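Local coordinates for protein SYE1 (Shewanella oneidensis, PDB 4AWT) that binds flavin mononucleotide and probably carries out redox chemistry on CH-CH groups with NAD or NADP as partner, at residues Leu53-Gly58 / Ile264-Ile269; Leu234-Thr239 / Val282-Ala287; Thr251-Ala256 / Arg289-Gly294. The protein carries 1 engineered substitution. One frame throughout, in Å; residues are numbered along the deposited sequence.

Interaction 1 (Leu53-Gly58 / Ile264-Ile269)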
loop_
_atom_site.group_PDB
_atom_site.type_symbol
_atom_site.label_atom_id
_atom_site.label_comp_id
_atom_site.label_asym_id
_atom_site.label_seq_id
_atom_site.Cartn_x
_atom_site.Cartn_y
_atom_site.Cartn_z
ATOM N N LEU A 53 -1.208 -8.981 10.751
ATOM C CA LEU A 53 -0.181 -8.283 9.989
ATOM C C LEU A 53 -0.574 -6.818 9.903
ATOM O O LEU A 53 -1.710 -6.515 9.591
ATOM C CB LEU A 53 -0.089 -8.854 8.561
ATOM C CG LEU A 53 0.838 -8.131 7.604
ATOM C CD1 LEU A 53 2.292 -8.262 7.986
ATOM C CD2 LEU A 53 0.615 -8.691 6.182
ATOM N N ILE A 54 0.394 -5.931 10.139
ATOM C CA ILE A 54 0.269 -4.524 9.817
ATOM C C ILE A 54 1.084 -4.243 8.559
ATOM O O ILE A 54 2.249 -4.649 8.486
ATOM C CB ILE A 54 0.756 -3.639 10.963
ATOM C CG1 ILE A 54 -0.167 -3.807 12.188
ATOM C CG2 ILE A 54 0.840 -2.179 10.525
ATOM C CD1 ILE A 54 0.323 -3.091 13.417
ATOM N N VAL A 55 0.498 -3.522 7.624
ATOM C CA VAL A 55 1.228 -2.941 6.508
ATOM C C VAL A 55 1.241 -1.448 6.745
ATOM O O VAL A 55 0.187 -0.841 6.936
ATOM C CB VAL A 55 0.632 -3.296 5.155
ATOM C CG1 VAL A 55 1.625 -2.870 4.066
ATOM C CG2 VAL A 55 0.314 -4.767 5.025
ATOM N N SER A 56 2.423 -0.847 6.769
ATOM C CA SER A 56 2.508 0.577 6.982
ATOM C C SER A 56 1.775 1.334 5.886
ATOM O O SER A 56 1.650 0.900 4.752
ATOM C CB SER A 56 3.950 1.075 7.016
ATOM O OG SER A 56 4.522 1.231 5.721
ATOM N N GLU A 57 1.372 2.565 6.245
ATOM C CA GLU A 57 1.055 3.559 5.261
ATOM C C GLU A 57 2.160 3.649 4.216
ATOM O O GLU A 57 3.336 3.390 4.489
ATOM C CB GLU A 57 0.853 4.923 5.925
ATOM C CG GLU A 57 2.096 5.490 6.649
ATOM C CD GLU A 57 1.626 6.364 7.800
ATOM O OE1 GLU A 57 1.092 7.472 7.570
ATOM O OE2 GLU A 57 1.803 5.933 8.963
ATOM N N GLY A 58 1.788 4.103 3.021
ATOM C CA GLY A 58 2.813 4.283 1.992
ATOM C C GLY A 58 3.924 5.170 2.508
ATOM O O GLY A 58 3.717 6.213 3.122
ATOM N N ILE A 264 6.833 -14.224 -4.603
ATOM C CA ILE A 264 6.572 -13.214 -3.595
ATOM C C ILE A 264 5.690 -13.849 -2.487
ATOM O O ILE A 264 4.882 -14.733 -2.745
ATOM C CB ILE A 264 5.936 -11.949 -4.146
ATOM C CG1 ILE A 264 4.543 -12.136 -4.701
ATOM C CG2 ILE A 264 6.881 -11.284 -5.184
ATOM C CD1 ILE A 264 3.804 -10.862 -5.010
ATOM N N VAL A 265 5.860 -13.368 -1.270
ATOM C CA VAL A 265 5.239 -14.010 -0.122
ATOM C C VAL A 265 3.744 -13.756 -0.039
ATOM O O VAL A 265 2.996 -14.616 0.463
ATOM C CB VAL A 265 5.973 -13.624 1.180
ATOM C CG1 VAL A 265 5.618 -12.237 1.688
ATOM C CG2 VAL A 265 5.750 -14.648 2.247
ATOM N N TYR A 266 3.277 -12.615 -0.503
ATOM C CA TYR A 266 1.833 -12.354 -0.577
ATOM C C TYR A 266 1.538 -11.465 -1.746
ATOM O O TYR A 266 2.372 -10.638 -2.182
ATOM C CB TYR A 266 1.288 -11.795 0.722
ATOM C CG TYR A 266 1.574 -10.371 1.127
ATOM C CD1 TYR A 266 1.011 -9.286 0.463
ATOM C CD2 TYR A 266 2.331 -10.091 2.238
ATOM C CE1 TYR A 266 1.221 -7.995 0.857
ATOM C CE2 TYR A 266 2.494 -8.811 2.716
ATOM C CZ TYR A 266 1.943 -7.747 2.039
ATOM O OH TYR A 266 2.079 -6.494 2.536
ATOM N N LEU A 267 0.296 -11.550 -2.186
ATOM C CA LEU A 267 -0.316 -10.657 -3.175
ATOM C C LEU A 267 -1.526 -10.051 -2.484
ATOM O O LEU A 267 -2.364 -10.773 -1.947
ATOM C CB LEU A 267 -0.727 -11.426 -4.429
ATOM C CG LEU A 267 -1.450 -10.630 -5.483
ATOM C CD1 LEU A 267 -0.659 -9.459 -5.975
ATOM C CD2 LEU A 267 -1.832 -11.543 -6.654
ATOM N N HIS A 268 -1.606 -8.727 -2.513
ATOM C CA HIS A 268 -2.640 -7.954 -1.836
ATOM C C HIS A 268 -3.461 -7.218 -2.891
ATOM O O HIS A 268 -2.913 -6.436 -3.658
ATOM C CB HIS A 268 -1.941 -7.016 -0.865
ATOM C CG HIS A 268 -2.814 -6.187 0.025
ATOM N ND1 HIS A 268 -2.260 -5.369 0.979
ATOM C CD2 HIS A 268 -4.155 -6.054 0.180
ATOM C CE1 HIS A 268 -3.258 -4.818 1.651
ATOM N NE2 HIS A 268 -4.438 -5.180 1.209
ATOM N N ILE A 269 -4.747 -7.523 -2.934
ATOM C CA ILE A 269 -5.667 -6.928 -3.884
ATOM C C ILE A 269 -6.456 -5.821 -3.182
ATOM O O ILE A 269 -7.178 -6.093 -2.196
ATOM C CB ILE A 269 -6.607 -7.966 -4.490
ATOM C CG1 ILE A 269 -5.841 -9.107 -5.143
ATOM C CG2 ILE A 269 -7.595 -7.304 -5.433
ATOM C CD1 ILE A 269 -4.932 -8.718 -6.280
#
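Tyr266, with chi1 at 74°, holds CG between its own backbone N and carbonyl carbon, and from there the ring reaches toward strand 53-58. On that strand Val55 has CG1 anti to its N (chi1 -169°) and turns both methyls to the phenol oxygen: CG2 lies 3.5 Å from Tyr266 OH and CG1 4.0 Å from the same atom. The two side chains approach from opposite directions. Leu53, two residues earlier on the same strand, brings CD2 obliquely to the ring, 3.9 Å from Tyr266 CE2. Such a meeting belongs to the interior of the eight-stranded parallel TIM barrel of this flavoenzyme family: strands 53-60 and 266-270 are not sheet neighbours, and the CA atoms of Leu53 and Tyr266 stand 11.5 Å apart, a gap that the leucine and tyrosine side chains bridge between them. The buried hydroxyl of Tyr266 is hydrogen-bonded to Glu179, whose OE1 also hydrogen-bonds to His268 ND1, while the ring meets Phe98. Farther along strand 53-58, Gly58 N hydrogen-bonds to O4 of the flavin mononucleotide.

Interaction 2 (Leu234-Thr239 / Val282-Ala287)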
loop_
_atom_site.group_PDB
_atom_site.type_symbol
_atom_site.label_atom_id
_atom_site.label_comp_id
_atom_site.label_asym_id
_atom_site.label_seq_id
_atom_site.Cartn_x
_atom_site.Cartn_y
_atom_site.Cartn_z
ATOM N N LEU A 234 -1.858 -4.803 -5.791
ATOM C CA LEU A 234 -2.423 -4.530 -7.104
ATOM C C LEU A 234 -3.869 -4.068 -6.966
ATOM O O LEU A 234 -4.554 -4.428 -6.000
ATOM C CB LEU A 234 -2.393 -5.766 -8.029
ATOM C CG LEU A 234 -1.006 -6.310 -8.343
ATOM C CD1 LEU A 234 -1.165 -7.564 -9.205
ATOM C CD2 LEU A 234 -0.108 -5.294 -9.049
ATOM N N ALA A 235 -4.342 -3.326 -7.962
ATOM C CA ALA A 235 -5.717 -2.858 -8.046
ATOM C C ALA A 235 -6.252 -3.128 -9.436
ATOM O O ALA A 235 -6.220 -2.264 -10.318
ATOM C CB ALA A 235 -5.813 -1.403 -7.722
ATOM N N PRO A 236 -6.746 -4.336 -9.700
ATOM C CA PRO A 236 -7.132 -4.680 -11.072
ATOM C C PRO A 236 -8.257 -3.833 -11.629
ATOM O O PRO A 236 -8.247 -3.562 -12.845
ATOM C CB PRO A 236 -7.544 -6.150 -10.963
ATOM C CG PRO A 236 -6.769 -6.688 -9.783
ATOM C CD PRO A 236 -6.767 -5.511 -8.800
ATOM N N LEU A 237 -9.260 -3.487 -10.812
ATOM C CA LEU A 237 -10.496 -2.995 -11.348
ATOM C C LEU A 237 -10.856 -1.583 -10.890
ATOM O O LEU A 237 -11.686 -0.918 -11.552
ATOM C CB LEU A 237 -11.668 -3.912 -11.014
ATOM C CG LEU A 237 -11.557 -5.306 -11.603
ATOM C CD1 LEU A 237 -12.767 -6.115 -11.147
ATOM C CD2 LEU A 237 -11.491 -5.305 -13.109
ATOM N N THR A 238 -10.316 -1.083 -9.809
ATOM C CA THR A 238 -10.552 0.306 -9.431
ATOM C C THR A 238 -9.770 1.222 -10.380
ATOM O O THR A 238 -8.779 0.839 -10.969
ATOM C CB THR A 238 -10.193 0.567 -7.971
ATOM O OG1 THR A 238 -8.813 0.204 -7.807
ATOM C CG2 THR A 238 -11.071 -0.208 -7.010
ATOM N N THR A 239 -10.309 2.417 -10.531
ATOM C CA THR A 239 -9.822 3.403 -11.503
ATOM C C THR A 239 -9.825 4.806 -10.942
ATOM O O THR A 239 -9.567 5.789 -11.673
ATOM C CB THR A 239 -10.674 3.351 -12.788
ATOM O OG1 THR A 239 -12.026 3.726 -12.429
ATOM C CG2 THR A 239 -10.627 2.004 -13.460
ATOM N N VAL A 282 -16.479 -13.309 -8.678
ATOM C CA VAL A 282 -15.883 -14.452 -8.026
ATOM C C VAL A 282 -15.069 -15.273 -8.994
ATOM O O VAL A 282 -14.014 -15.769 -8.615
ATOM C CB VAL A 282 -16.982 -15.281 -7.311
ATOM C CG1 VAL A 282 -16.402 -16.580 -6.819
ATOM C CG2 VAL A 282 -17.589 -14.532 -6.147
ATOM N N SER A 283 -15.500 -15.435 -10.232
ATOM C CA SER A 283 -14.742 -16.206 -11.224
ATOM C C SER A 283 -13.346 -15.614 -11.405
ATOM O O SER A 283 -12.369 -16.361 -11.568
ATOM C CB SER A 283 -15.469 -16.258 -12.560
ATOM O OG SER A 283 -15.764 -14.952 -13.023
ATOM N N PHE A 284 -13.267 -14.317 -11.395
ATOM C CA PHE A 284 -11.974 -13.621 -11.528
ATOM C C PHE A 284 -11.132 -13.835 -10.270
ATOM O O PHE A 284 -9.942 -14.154 -10.349
ATOM C CB PHE A 284 -12.200 -12.165 -11.797
ATOM C CG PHE A 284 -10.958 -11.308 -11.872
ATOM C CD1 PHE A 284 -9.774 -11.704 -12.452
ATOM C CD2 PHE A 284 -10.989 -10.061 -11.340
ATOM C CE1 PHE A 284 -8.683 -10.872 -12.499
ATOM C CE2 PHE A 284 -9.910 -9.200 -11.388
ATOM C CZ PHE A 284 -8.714 -9.636 -11.983
ATOM N N LYS A 285 -11.745 -13.699 -9.084
ATOM C CA LYS A 285 -11.026 -14.002 -7.865
ATOM C C LYS A 285 -10.500 -15.419 -7.884
ATOM O O LYS A 285 -9.367 -15.682 -7.453
ATOM C CB LYS A 285 -11.928 -13.768 -6.643
ATOM C CG LYS A 285 -12.312 -12.342 -6.446
ATOM C CD LYS A 285 -13.151 -12.144 -5.162
ATOM C CE LYS A 285 -13.430 -10.708 -4.904
ATOM N NZ LYS A 285 -14.151 -10.520 -3.646
ATOM N N ARG A 286 -11.272 -16.383 -8.364
ATOM C CA ARG A 286 -10.798 -17.748 -8.391
ATOM C C ARG A 286 -9.647 -17.903 -9.385
ATOM O O ARG A 286 -8.709 -18.664 -9.115
ATOM C CB ARG A 286 -11.909 -18.746 -8.650
ATOM C CG ARG A 286 -12.924 -18.790 -7.513
ATOM C CD ARG A 286 -13.795 -20.005 -7.613
ATOM N NE ARG A 286 -14.858 -20.008 -6.659
ATOM C CZ ARG A 286 -14.793 -20.336 -5.404
ATOM N NH1 ARG A 286 -13.654 -20.769 -4.863
ATOM N NH2 ARG A 286 -15.875 -20.254 -4.634
ATOM N N ALA A 287 -9.682 -17.205 -10.493
ATOM C CA ALA A 287 -8.558 -17.224 -11.432
ATOM C C ALA A 287 -7.298 -16.671 -10.774
ATOM O O ALA A 287 -6.211 -17.240 -10.922
ATOM C CB ALA A 287 -8.899 -16.485 -12.713
#
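Phe284 reaches out from the helix at 282-287 to touch Pro236 and Leu237 in the loop that follows strand 230-234. Everything that passes between the two segments is apolar, and one aromatic ring receives all of it. The phenyl group, carried out by a chi1 of 176° that sets CG anti to the backbone N, spans about half of the gap; the CA atoms of Pro236 and Phe284 lie 10.2 Å apart. Pro236 supplies the closer partner. Its CB sits in the plane of the phenyl ring, at the edge, 3.8 Å from Phe284 CZ and 3.9 Å from Phe284 CE2, while its CG is 4.2 Å from Phe284 CZ. The proline thus meets the outer rim of the aromatic group, not its face. Leu237 adds a looser, oblique touch, with CD1 4.2 Å from Phe284 CE2.

Polar interactions are confined to the surroundings. One residue beyond Phe284 on the same helix, Lys285 forms a salt bridge with Glu271, just past the end of strand 266-270.

In the barrel this is a link between the loop that leaves the C-terminal end of one strand and the outer helix that follows strand 266-270, the neighbouring strand of the barrel. Helix 248-261 lies alongside both partners: Tyr252 packs on Pro236, and Ile249 and Thr253 pack on Phe284. Strand 266-270 also takes part, with Ile269 against Pro236.

Interaction 3 (Thr251-Ala256 / Arg289-Gly294)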
loop_
_atom_site.group_PDB
_atom_site.type_symbol
_atom_site.label_atom_id
_atom_site.label_comp_id
_atom_site.label_asym_id
_atom_site.label_seq_id
_atom_site.Cartn_x
_atom_site.Cartn_y
_atom_site.Cartn_z
ATOM N N THR A 251 -4.775 -8.789 -18.005
ATOM C CA THR A 251 -3.580 -8.098 -17.498
ATOM C C THR A 251 -3.238 -8.579 -16.090
ATOM O O THR A 251 -2.094 -8.846 -15.778
ATOM C CB THR A 251 -3.802 -6.606 -17.484
ATOM O OG1 THR A 251 -3.982 -6.171 -18.828
ATOM C CG2 THR A 251 -2.658 -5.835 -16.831
ATOM N N TYR A 252 -4.260 -8.643 -15.231
ATOM C CA TYR A 252 -4.028 -8.907 -13.812
ATOM C C TYR A 252 -3.902 -10.374 -13.504
ATOM O O TYR A 252 -3.178 -10.729 -12.562
ATOM C CB TYR A 252 -5.037 -8.156 -12.931
ATOM C CG TYR A 252 -4.682 -6.699 -12.894
ATOM C CD1 TYR A 252 -5.113 -5.781 -13.827
ATOM C CD2 TYR A 252 -3.804 -6.230 -11.907
ATOM C CE1 TYR A 252 -4.717 -4.465 -13.783
ATOM C CE2 TYR A 252 -3.410 -4.928 -11.857
ATOM C CZ TYR A 252 -3.866 -4.025 -12.802
ATOM O OH TYR A 252 -3.437 -2.721 -12.689
ATOM N N THR A 253 -4.521 -11.274 -14.281
ATOM C CA THR A 253 -4.201 -12.697 -14.164
ATOM C C THR A 253 -2.741 -12.907 -14.540
ATOM O O THR A 253 -2.007 -13.650 -13.912
ATOM C CB THR A 253 -5.177 -13.553 -14.980
ATOM O OG1 THR A 253 -6.547 -13.332 -14.469
ATOM C CG2 THR A 253 -4.910 -14.998 -14.868
ATOM N N ALA A 254 -2.314 -12.253 -15.642
ATOM C CA ALA A 254 -0.910 -12.338 -16.065
ATOM C C ALA A 254 0.007 -11.766 -15.004
ATOM O O ALA A 254 1.054 -12.375 -14.707
ATOM C CB ALA A 254 -0.707 -11.632 -17.392
ATOM N N ALA A 255 -0.370 -10.641 -14.424
ATOM C CA ALA A 255 0.472 -10.040 -13.368
ATOM C C ALA A 255 0.581 -10.983 -12.196
ATOM O O ALA A 255 1.665 -11.165 -11.621
ATOM C CB ALA A 255 -0.069 -8.719 -12.925
ATOM N N ALA A 256 -0.526 -11.604 -11.800
ATOM C CA ALA A 256 -0.503 -12.541 -10.696
ATOM C C ALA A 256 0.422 -13.705 -10.980
ATOM O O ALA A 256 1.191 -14.157 -10.119
ATOM C CB ALA A 256 -1.912 -13.015 -10.392
ATOM N N ARG A 289 -6.585 -16.767 -7.673
ATOM C CA ARG A 289 -6.210 -17.791 -6.701
ATOM C C ARG A 289 -5.414 -18.921 -7.346
ATOM O O ARG A 289 -4.584 -19.514 -6.701
ATOM C CB ARG A 289 -7.471 -18.263 -5.980
ATOM C CG ARG A 289 -7.382 -19.442 -5.040
ATOM C CD ARG A 289 -6.698 -19.117 -3.702
ATOM N NE ARG A 289 -5.253 -18.862 -3.938
ATOM C CZ ARG A 289 -4.438 -18.502 -2.962
ATOM N NH1 ARG A 289 -4.896 -18.407 -1.755
ATOM N NH2 ARG A 289 -3.118 -18.300 -3.263
ATOM N N GLU A 290 -5.716 -19.241 -8.613
ATOM C CA GLU A 290 -4.903 -20.252 -9.322
ATOM C C GLU A 290 -3.604 -19.648 -9.857
ATOM O O GLU A 290 -2.577 -20.331 -9.878
ATOM C CB GLU A 290 -5.676 -20.918 -10.433
ATOM C CG GLU A 290 -6.858 -21.727 -9.906
ATOM C CD GLU A 290 -6.487 -22.669 -8.827
ATOM O OE1 GLU A 290 -5.514 -23.444 -8.991
ATOM O OE2 GLU A 290 -7.160 -22.653 -7.769
ATOM N N ALA A 291 -3.638 -18.410 -10.326
ATOM C CA ALA A 291 -2.473 -17.803 -10.913
ATOM C C ALA A 291 -1.386 -17.527 -9.887
ATOM O O ALA A 291 -0.193 -17.563 -10.198
ATOM C CB ALA A 291 -2.850 -16.517 -11.626
ATOM N N TYR A 292 -1.794 -17.189 -8.665
ATOM C CA TYR A 292 -0.846 -16.825 -7.597
ATOM C C TYR A 292 -1.126 -17.735 -6.407
ATOM O O TYR A 292 -2.247 -17.761 -5.885
ATOM C CB TYR A 292 -1.000 -15.337 -7.224
ATOM C CG TYR A 292 -0.137 -15.068 -6.017
ATOM C CD1 TYR A 292 1.257 -14.969 -6.144
ATOM C CD2 TYR A 292 -0.693 -15.000 -4.749
ATOM C CE1 TYR A 292 2.047 -14.797 -5.037
ATOM C CE2 TYR A 292 0.125 -14.827 -3.650
ATOM C CZ TYR A 292 1.480 -14.715 -3.790
ATOM O OH TYR A 292 2.209 -14.581 -2.645
ATOM N N GLN A 293 -0.092 -18.477 -6.012
ATOM C CA GLN A 293 -0.334 -19.528 -5.026
ATOM C C GLN A 293 0.337 -19.319 -3.683
ATOM O O GLN A 293 0.423 -20.219 -2.869
ATOM C CB GLN A 293 0.060 -20.851 -5.651
ATOM C CG GLN A 293 -0.617 -20.985 -7.031
ATOM C CD GLN A 293 -0.795 -22.392 -7.521
ATOM O OE1 GLN A 293 -1.606 -22.623 -8.440
ATOM N NE2 GLN A 293 -0.050 -23.339 -6.928
ATOM N N GLY A 294 0.665 -18.067 -3.380
ATOM C CA GLY A 294 1.091 -17.654 -2.059
ATOM C C GLY A 294 -0.066 -17.147 -1.221
ATOM O O GLY A 294 -1.224 -17.526 -1.423
#
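Ala256 and Ala291 bring two outer helices of the barrel together through their methyl groups, which lie 3.8 Å apart from CB to CB. The apolar contact is small and close-set. Ala256 CB also lies 4.0 Å from Tyr292 CB, so the one methyl is flanked by the last residue of helix 282-291 and the one that follows it. A turn earlier on helix 248-261, Thr253, in the conformer described, directs CG2 at Ala291 CB, 4.1 Å away; the methyl takes this place because it is anti to the backbone N, while OG1 turns back to hydrogen-bond with Ile249 O in its own helix.

Backbone oxygens form a second kind of contact. Thr253 O rests 3.8 Å from Ala291 CB, and Ala256 O lies as far from Tyr292 CB and near the plane of the tyrosine ring, at its edge. These are van der Waals approaches.

The hydrogen bonds lie on the side of 289-294, where the chain leaves the helix. Tyr292 is the first residue past it to lose helical backbone angles. Arg289 folds back over this exit, and in the conformer described its NH2 donates twice: to Gly294 O at 2.8 Å, almost straight at 174° and in the guanidinium plane, and to Tyr292 O, a more bent bond at 152°. Arg289 NH1 makes a salt bridge with Asp317. Gly294 N stands over one face of the Tyr292 ring, toward the rim, and the phenol OH is hydrogen-bonded to Ile264 O.

The chemistry divides accordingly: short side chains let the helices approach, with the CA atoms of Ala256 and Ala291 5.6 Å apart, while the arginine and the tyrosine hydroxyl probably fix the course of the chain leading to strand 295-299.

From the N terminus, strand 53-58 comes first and waits 206 residues for its partner at 264-269; interaction 1 thereby closes a long loop across the barrel interior. Interaction 2 opens at 234-239, within that loop, and closes at 282-287, beyond it, so the two cross. Interaction 3 starts at 251-256 and ends at 289-294, crossing both; none nests inside another. The joints between them are direct: His268 O probably accepts a hydrogen bond from Leu234 N, Leu267 CD1 packs on Leu234 CD1, and Leu267 CB on Tyr292 CD2. Together they tie the barrel core to a strand-end loop and two successive outer helices.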